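Local structure of chain length determinant protein (Shigella flexneri, 4ZM5) at residues S8-T13 against L82-V87; S51-L56 against Q103-K108. The protein probably regulates the chain length of the O-antigen polysaccharide of lipopolysaccharide, as a membrane-anchored polysaccharide co-polymerase. The protein carries 1 engineered substitution. All coordinates share one frame; numbering follows the deposited sequence.

Contact 1. Residues S8-T13 against L82-V87; sequences STAIIT and LTVSYV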
ATOM      1  N   SER B   8      19.932 -35.316  -1.739  1.00 39.31           N
ATOM      2  CA  SER B   8      18.548 -35.100  -1.345  1.00 38.08           C
ATOM      3  C   SER B   8      18.076 -33.808  -1.971  1.00 39.51           C
ATOM      4  O   SER B   8      18.798 -32.807  -1.952  1.00 36.39           O
ATOM      5  CB  SER B   8      18.388 -35.034   0.160  1.00 41.66           C
ATOM      6  OG  SER B   8      17.019 -34.855   0.493  1.00 46.50           O
ATOM      7  N   THR B   9      16.885 -33.841  -2.564  1.00 36.35           N
ATOM      8  CA  THR B   9      16.336 -32.699  -3.281  1.00 34.33           C
ATOM      9  C   THR B   9      14.958 -32.338  -2.750  1.00 37.84           C
ATOM     10  O   THR B   9      14.164 -33.217  -2.391  1.00 38.59           O
ATOM     11  CB  THR B   9      16.285 -33.025  -4.796  1.00 34.49           C
ATOM     12  OG1 THR B   9      17.585 -33.365  -5.232  1.00 35.04           O
ATOM     13  CG2 THR B   9      15.831 -31.867  -5.638  1.00 30.44           C
ATOM     14  N   ALA B  10      14.678 -31.034  -2.756  1.00 32.87           N
ATOM     15  CA  ALA B  10      13.387 -30.441  -2.421  1.00 32.27           C
ATOM     16  C   ALA B  10      13.080 -29.341  -3.433  1.00 35.71           C
ATOM     17  O   ALA B  10      14.009 -28.735  -3.982  1.00 36.75           O
ATOM     18  CB  ALA B  10      13.389 -29.893  -1.001  1.00 33.09           C
ATOM     19  N   ILE B  11      11.793 -29.126  -3.737  1.00 29.51           N
ATOM     20  CA  ILE B  11      11.381 -28.055  -4.651  1.00 27.08           C
ATOM     21  C   ILE B  11      10.426 -27.170  -3.892  1.00 29.41           C
ATOM     22  O   ILE B  11       9.419 -27.630  -3.362  1.00 28.69           O
ATOM     23  CB  ILE B  11      10.820 -28.525  -6.019  1.00 28.62           C
ATOM     24  CG1 ILE B  11      11.868 -29.382  -6.761  1.00 28.20           C
ATOM     25  CG2 ILE B  11      10.418 -27.316  -6.860  1.00 28.54           C
ATOM     26  CD1 ILE B  11      11.371 -30.188  -7.919  1.00 27.97           C
ATOM     27  N   ILE B  12      10.760 -25.901  -3.853  1.00 27.85           N
ATOM     28  CA  ILE B  12      10.029 -24.902  -3.103  1.00 30.66           C
ATOM     29  C   ILE B  12       9.589 -23.753  -4.027  1.00 36.21           C
ATOM     30  O   ILE B  12      10.300 -23.420  -4.983  1.00 35.52           O
ATOM     31  CB  ILE B  12      10.998 -24.499  -1.957  1.00 35.44           C
ATOM     32  CG1 ILE B  12      10.667 -25.286  -0.684  1.00 37.89           C
ATOM     33  CG2 ILE B  12      11.199 -22.991  -1.731  1.00 36.94           C
ATOM     34  CD1 ILE B  12      11.830 -25.393   0.366  1.00 56.31           C
ATOM     35  N   THR B  13       8.369 -23.211  -3.796  1.00 33.53           N
ATOM     36  CA  THR B  13       7.881 -22.072  -4.588  1.00 32.46           C
ATOM     37  C   THR B  13       7.222 -21.054  -3.631  1.00 34.45           C
ATOM     38  O   THR B  13       7.239 -21.243  -2.408  1.00 32.02           O
ATOM     39  CB  THR B  13       6.996 -22.490  -5.789  1.00 27.38           C
ATOM     40  OG1 THR B  13       6.883 -21.376  -6.671  1.00 25.52           O
ATOM     41  CG2 THR B  13       5.612 -22.971  -5.393  1.00 23.79           C
ATOM     42  N   LEU B  82      12.015 -23.191  -7.058  1.00 25.41           N
ATOM     43  CA  LEU B  82      13.422 -23.312  -6.721  1.00 26.56           C
ATOM     44  C   LEU B  82      13.713 -24.695  -6.200  1.00 32.32           C
ATOM     45  O   LEU B  82      12.939 -25.245  -5.415  1.00 33.59           O
ATOM     46  CB  LEU B  82      13.854 -22.242  -5.695  1.00 26.91           C
ATOM     47  CG  LEU B  82      13.608 -20.775  -6.101  1.00 30.19           C
ATOM     48  CD1 LEU B  82      13.640 -19.868  -4.886  1.00 29.57           C
ATOM     49  CD2 LEU B  82      14.632 -20.300  -7.127  1.00 29.33           C
ATOM     50  N   THR B  83      14.826 -25.259  -6.670  1.00 28.62           N
ATOM     51  CA  THR B  83      15.320 -26.577  -6.305  1.00 28.80           C
ATOM     52  C   THR B  83      16.437 -26.414  -5.288  1.00 34.70           C
ATOM     53  O   THR B  83      17.462 -25.764  -5.559  1.00 34.00           O
ATOM     54  CB  THR B  83      15.794 -27.331  -7.565  1.00 27.34           C
ATOM     55  OG1 THR B  83      14.662 -27.601  -8.368  1.00 31.41           O
ATOM     56  CG2 THR B  83      16.466 -28.648  -7.245  1.00 20.45           C
ATOM     57  N   VAL B  84      16.237 -27.015  -4.122  1.00 32.10           N
ATOM     58  CA  VAL B  84      17.236 -27.004  -3.064  1.00 32.64           C
ATOM     59  C   VAL B  84      17.817 -28.424  -2.961  1.00 34.84           C
ATOM     60  O   VAL B  84      17.075 -29.409  -2.993  1.00 32.59           O
ATOM     61  CB  VAL B  84      16.719 -26.429  -1.718  1.00 37.42           C
ATOM     62  CG1 VAL B  84      16.590 -24.911  -1.802  1.00 36.45           C
ATOM     63  CG2 VAL B  84      15.370 -27.026  -1.338  1.00 37.55           C
ATOM     64  N   SER B  85      19.146 -28.517  -2.928  1.00 32.96           N
ATOM     65  CA  SER B  85      19.819 -29.808  -2.909  1.00 34.69           C
ATOM     66  C   SER B  85      20.900 -29.884  -1.879  1.00 40.14           C
ATOM     67  O   SER B  85      21.584 -28.909  -1.638  1.00 42.62           O
ATOM     68  CB  SER B  85      20.433 -30.106  -4.273  1.00 38.08           C
ATOM     69  OG  SER B  85      19.432 -30.454  -5.214  1.00 42.88           O
ATOM     70  N   TYR B  86      21.077 -31.052  -1.298  1.00 36.42           N
ATOM     71  CA  TYR B  86      22.126 -31.309  -0.324  1.00 37.07           C
ATOM     72  C   TYR B  86      22.796 -32.640  -0.626  1.00 43.32           C
ATOM     73  O   TYR B  86      22.117 -33.646  -0.842  1.00 42.35           O
ATOM     74  CB  TYR B  86      21.587 -31.295   1.113  1.00 38.16           C
ATOM     75  CG  TYR B  86      22.682 -31.483   2.136  1.00 41.16           C
ATOM     76  CD1 TYR B  86      23.567 -30.449   2.439  1.00 43.64           C
ATOM     77  CD2 TYR B  86      22.874 -32.711   2.761  1.00 43.38           C
ATOM     78  CE1 TYR B  86      24.618 -30.634   3.336  1.00 45.87           C
ATOM     79  CE2 TYR B  86      23.921 -32.908   3.656  1.00 46.67           C
ATOM     80  CZ  TYR B  86      24.779 -31.859   3.954  1.00 53.11           C
ATOM     81  OH  TYR B  86      25.807 -32.044   4.835  1.00 56.19           O
ATOM     82  N   VAL B  87      24.132 -32.642  -0.608  1.00 43.10           N
ATOM     83  CA  VAL B  87      24.928 -33.849  -0.808  1.00 45.20           C
ATOM     84  C   VAL B  87      25.410 -34.333   0.573  1.00 52.15           C
ATOM     85  O   VAL B  87      26.217 -33.659   1.235  1.00 53.39           O
ATOM     86  CB  VAL B  87      26.103 -33.684  -1.821  1.00 49.39           C
ATOM     87  CG1 VAL B  87      26.812 -35.018  -2.073  1.00 51.17           C
ATOM     88  CG2 VAL B  87      25.636 -33.067  -3.134  1.00 46.59           C
TER
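The pairing of S8–I12 with L82–Y86 joins the two inner strands of an antiparallel β-sheet. Hydrogen-bonded pairs S8–Y86, A10–V84 and I12–L82 each exchange two backbone bonds. The two bonds of the I12–L82 pair are nearly straight: I12 N donates to L82 O with an angle of 173° at the hydrogen, and L82 N returns a bond of 2.7 Å to I12 O. At the non-hydrogen-bonded pairs T9–S85 and I11–T83 the CA atoms come closer together, and CA-H groups point at carbonyls, as where T9 CA lies 3.4 Å from V84 O.

One face carries S8, A10, I12, L82, V84 and Y86. With V84 CG1 anti to its carbonyl carbon (chi1 -74°), CG2 takes the crowded position between the backbone N and that carbon, 3.5 Å from A10 CB; I12 CD1 reaches the same methyl more loosely, at 4.3 Å. This is the helix-covered face of an α/β base domain of the kind found in polysaccharide co-polymerases: I46 and S50 of helix 38-53 press on I12 and L82, while L98 of the long helix 91-159 touches S8.

On the other face T9 and T83 cross obliquely and meet methyl to methyl, CG2 to CG2 at 3.7 Å. T9 OG1 and S85 OG, each beside its own backbone N, share a weak hydrogen bond of 3.4 Å. I11 runs alongside T83, with CG1 3.7 Å from T83 OG1, a hydroxyl that shares a hydrogen bond with the hydroxyl of S74. Against this face packs a second subunit, whose E58 touches both T9 and T83.

Contact 2. Residues S51-L56 against Q103-K108; sequences SAFSAL and QQVDDK
V105 drives both of its methyls into the surface formed by A52, F53 and L56, and this is the tightly packed part of the contact. With CG1 anti to its backbone N (chi1 173°), V105 spreads the two branches over different neighbours. CG2 approaches the F53 ring obliquely, 3.5 Å from F53 CD2, and also lies 3.9 Å from L56 CD1. The other branch sits at the helix backbone, V105 CG1 being 3.8 Å from F53 N and 3.9 Å from A52 CB. The side chains of F53 and V105 cross at about a right angle, and L69 and I71 of strand 68-73 close in on F53 from the sheet.

Away from V105 the contact thins. Q104, extended beyond CG, only brings OE1 to 4.1 Å from L56 CD1, at an exposed margin. Farther round the same helix, Q103 and D107 are exposed and bond to each other instead: Q103 NE2 donates to D107 OD1 at 3.2 Å, meeting the carboxylate from above its plane. An apolar valine facing inward and polar residues facing solvent make this stretch of helix 91-159 an amphipathic helix, laid against the adjoining ends of helices 38-53 and 55-61 in an α/β base domain.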
ATOM      1  N   SER B  51      16.727 -15.630  -0.393  1.00 35.37           N
ATOM      2  CA  SER B  51      17.860 -14.765  -0.067  1.00 36.15           C
ATOM      3  C   SER B  51      18.581 -15.265   1.176  1.00 40.91           C
ATOM      4  O   SER B  51      19.800 -15.395   1.129  1.00 41.44           O
ATOM      5  CB  SER B  51      17.428 -13.313   0.108  1.00 40.54           C
ATOM      6  OG  SER B  51      16.339 -13.227   1.006  1.00 58.44           O
ATOM      7  N   ALA B  52      17.836 -15.575   2.266  1.00 36.66           N
ATOM      8  CA  ALA B  52      18.392 -16.117   3.507  1.00 36.55           C
ATOM      9  C   ALA B  52      19.094 -17.456   3.219  1.00 42.96           C
ATOM     10  O   ALA B  52      20.231 -17.654   3.655  1.00 45.17           O
ATOM     11  CB  ALA B  52      17.291 -16.300   4.538  1.00 36.71           C
ATOM     12  N   PHE B  53      18.445 -18.332   2.404  1.00 37.65           N
ATOM     13  CA  PHE B  53      18.955 -19.651   2.006  1.00 37.36           C
ATOM     14  C   PHE B  53      20.306 -19.583   1.283  1.00 41.92           C
ATOM     15  O   PHE B  53      21.137 -20.479   1.458  1.00 42.42           O
ATOM     16  CB  PHE B  53      17.945 -20.386   1.089  1.00 37.58           C
ATOM     17  CG  PHE B  53      18.007 -21.884   1.237  1.00 40.19           C
ATOM     18  CD1 PHE B  53      18.914 -22.638   0.496  1.00 45.05           C
ATOM     19  CD2 PHE B  53      17.189 -22.545   2.150  1.00 43.16           C
ATOM     20  CE1 PHE B  53      19.005 -24.033   0.673  1.00 46.78           C
ATOM     21  CE2 PHE B  53      17.290 -23.929   2.338  1.00 46.83           C
ATOM     22  CZ  PHE B  53      18.201 -24.666   1.602  1.00 45.46           C
ATOM     23  N   SER B  54      20.497 -18.549   0.442  1.00 38.15           N
ATOM     24  CA  SER B  54      21.677 -18.343  -0.392  1.00 38.64           C
ATOM     25  C   SER B  54      22.961 -18.138   0.435  1.00 47.01           C
ATOM     26  O   SER B  54      24.057 -18.325  -0.109  1.00 49.09           O
ATOM     27  CB  SER B  54      21.463 -17.174  -1.348  1.00 39.64           C
ATOM     28  OG  SER B  54      21.450 -15.941  -0.652  1.00 47.95           O
ATOM     29  N   ALA B  55      22.837 -17.793   1.740  1.00 43.44           N
ATOM     30  CA  ALA B  55      24.002 -17.638   2.610  1.00 44.65           C
ATOM     31  C   ALA B  55      24.640 -19.020   2.940  1.00 49.17           C
ATOM     32  O   ALA B  55      25.874 -19.139   3.026  1.00 51.55           O
ATOM     33  CB  ALA B  55      23.604 -16.907   3.884  1.00 45.67           C
ATOM     34  N   LEU B  56      23.788 -20.056   3.096  1.00 42.85           N
ATOM     35  CA  LEU B  56      24.170 -21.433   3.447  1.00 43.00           C
ATOM     36  C   LEU B  56      25.120 -22.065   2.397  1.00 44.78           C
ATOM     37  O   LEU B  56      26.171 -22.532   2.823  1.00 46.80           O
ATOM     38  CB  LEU B  56      22.946 -22.355   3.674  1.00 42.20           C
ATOM     39  CG  LEU B  56      21.805 -21.991   4.656  1.00 46.73           C
ATOM     40  CD1 LEU B  56      21.251 -23.215   5.277  1.00 47.21           C
ATOM     41  CD2 LEU B  56      22.199 -20.957   5.715  1.00 49.77           C
ATOM     42  N   GLN B 103      14.448 -25.824   7.665  1.00 48.67           N
ATOM     43  CA  GLN B 103      13.824 -25.416   8.936  1.00 49.66           C
ATOM     44  C   GLN B 103      14.581 -24.251   9.588  1.00 51.42           C
ATOM     45  O   GLN B 103      13.959 -23.329  10.123  1.00 50.91           O
ATOM     46  CB  GLN B 103      13.740 -26.601   9.920  1.00 53.64           C
ATOM     47  CG  GLN B 103      12.791 -26.372  11.114  1.00 66.88           C
ATOM     48  CD  GLN B 103      11.397 -25.949  10.688  1.00 87.17           C
ATOM     49  OE1 GLN B 103      10.712 -26.643   9.918  1.00 82.11           O
ATOM     50  NE2 GLN B 103      10.967 -24.777  11.149  1.00 76.34           N
ATOM     51  N   GLN B 104      15.915 -24.316   9.545  1.00 46.36           N
ATOM     52  CA  GLN B 104      16.846 -23.315  10.058  1.00 46.02           C
ATOM     53  C   GLN B 104      16.575 -21.951   9.398  1.00 49.49           C
ATOM     54  O   GLN B 104      16.460 -20.939  10.090  1.00 49.74           O
ATOM     55  CB  GLN B 104      18.280 -23.797   9.766  1.00 47.77           C
ATOM     56  CG  GLN B 104      19.369 -23.096  10.536  1.00 62.93           C
ATOM     57  CD  GLN B 104      20.736 -23.609  10.143  1.00 78.25           C
ATOM     58  OE1 GLN B 104      21.471 -22.940   9.407  1.00 72.16           O
ATOM     59  NE2 GLN B 104      21.111 -24.804  10.623  1.00 62.24           N
ATOM     60  N   VAL B 105      16.454 -21.951   8.048  1.00 44.98           N
ATOM     61  CA  VAL B 105      16.167 -20.779   7.210  1.00 43.11           C
ATOM     62  C   VAL B 105      14.742 -20.297   7.529  1.00 47.76           C
ATOM     63  O   VAL B 105      14.547 -19.106   7.746  1.00 46.32           O
ATOM     64  CB  VAL B 105      16.382 -21.077   5.689  1.00 44.02           C
ATOM     65  CG1 VAL B 105      15.917 -19.923   4.810  1.00 42.14           C
ATOM     66  CG2 VAL B 105      17.846 -21.398   5.397  1.00 44.09           C
ATOM     67  N   ASP B 106      13.778 -21.232   7.610  1.00 44.55           N
ATOM     68  CA  ASP B 106      12.377 -20.960   7.920  1.00 45.87           C
ATOM     69  C   ASP B 106      12.254 -20.180   9.258  1.00 48.46           C
ATOM     70  O   ASP B 106      11.503 -19.207   9.324  1.00 47.02           O
ATOM     71  CB  ASP B 106      11.566 -22.272   7.937  1.00 49.03           C
ATOM     72  CG  ASP B 106      10.103 -22.113   8.291  1.00 71.41           C
ATOM     73  OD1 ASP B 106       9.312 -21.740   7.393  1.00 73.62           O
ATOM     74  OD2 ASP B 106       9.755 -22.321   9.477  1.00 84.71           O
ATOM     75  N   ASP B 107      13.053 -20.557  10.275  1.00 45.73           N
ATOM     76  CA  ASP B 107      13.070 -19.898  11.580  1.00 46.68           C
ATOM     77  C   ASP B 107      13.640 -18.478  11.488  1.00 48.68           C
ATOM     78  O   ASP B 107      13.054 -17.557  12.065  1.00 49.70           O
ATOM     79  CB  ASP B 107      13.866 -20.720  12.618  1.00 49.64           C
ATOM     80  CG  ASP B 107      13.278 -22.078  12.945  1.00 70.63           C
ATOM     81  OD1 ASP B 107      12.039 -22.248  12.794  1.00 73.07           O
ATOM     82  OD2 ASP B 107      14.055 -22.978  13.353  1.00 81.21           O
ATOM     83  N   LYS B 108      14.767 -18.299  10.769  1.00 42.03           N
ATOM     84  CA  LYS B 108      15.410 -16.998  10.593  1.00 40.68           C
ATOM     85  C   LYS B 108      14.471 -16.027   9.860  1.00 42.21           C
ATOM     86  O   LYS B 108      14.364 -14.864  10.264  1.00 42.99           O
ATOM     87  CB  LYS B 108      16.746 -17.146   9.832  1.00 42.56           C
ATOM     88  CG  LYS B 108      17.519 -15.833   9.686  1.00 57.80           C
ATOM     89  CD  LYS B 108      18.932 -16.016   9.147  1.00 70.95           C
ATOM     90  CE  LYS B 108      19.663 -14.698   8.956  1.00 87.56           C
ATOM     91  NZ  LYS B 108      19.793 -13.896  10.214  1.00 94.27           N
TER

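Overall arrangement
From the N terminus the chain runs first through strand 6-13, then through helix 38-53 and the start of helix 55-61, before strand 68-73 leads to strand 82-88. There contact 1 closes a loop of 68 residues. The chain then enters the long helix 91-159, where contact 2 closes a second loop of 46 residues. Because 51-56 lies inside the first loop and 103-108 beyond it, the two closures cross rather than nest. Their centres are 13 Å apart, and they touch where V84 CG1 packs 3.6 Å from F53 CE1. Together they tie the inner strands of the sheet to the helices on one of its faces and to the base of the long helix.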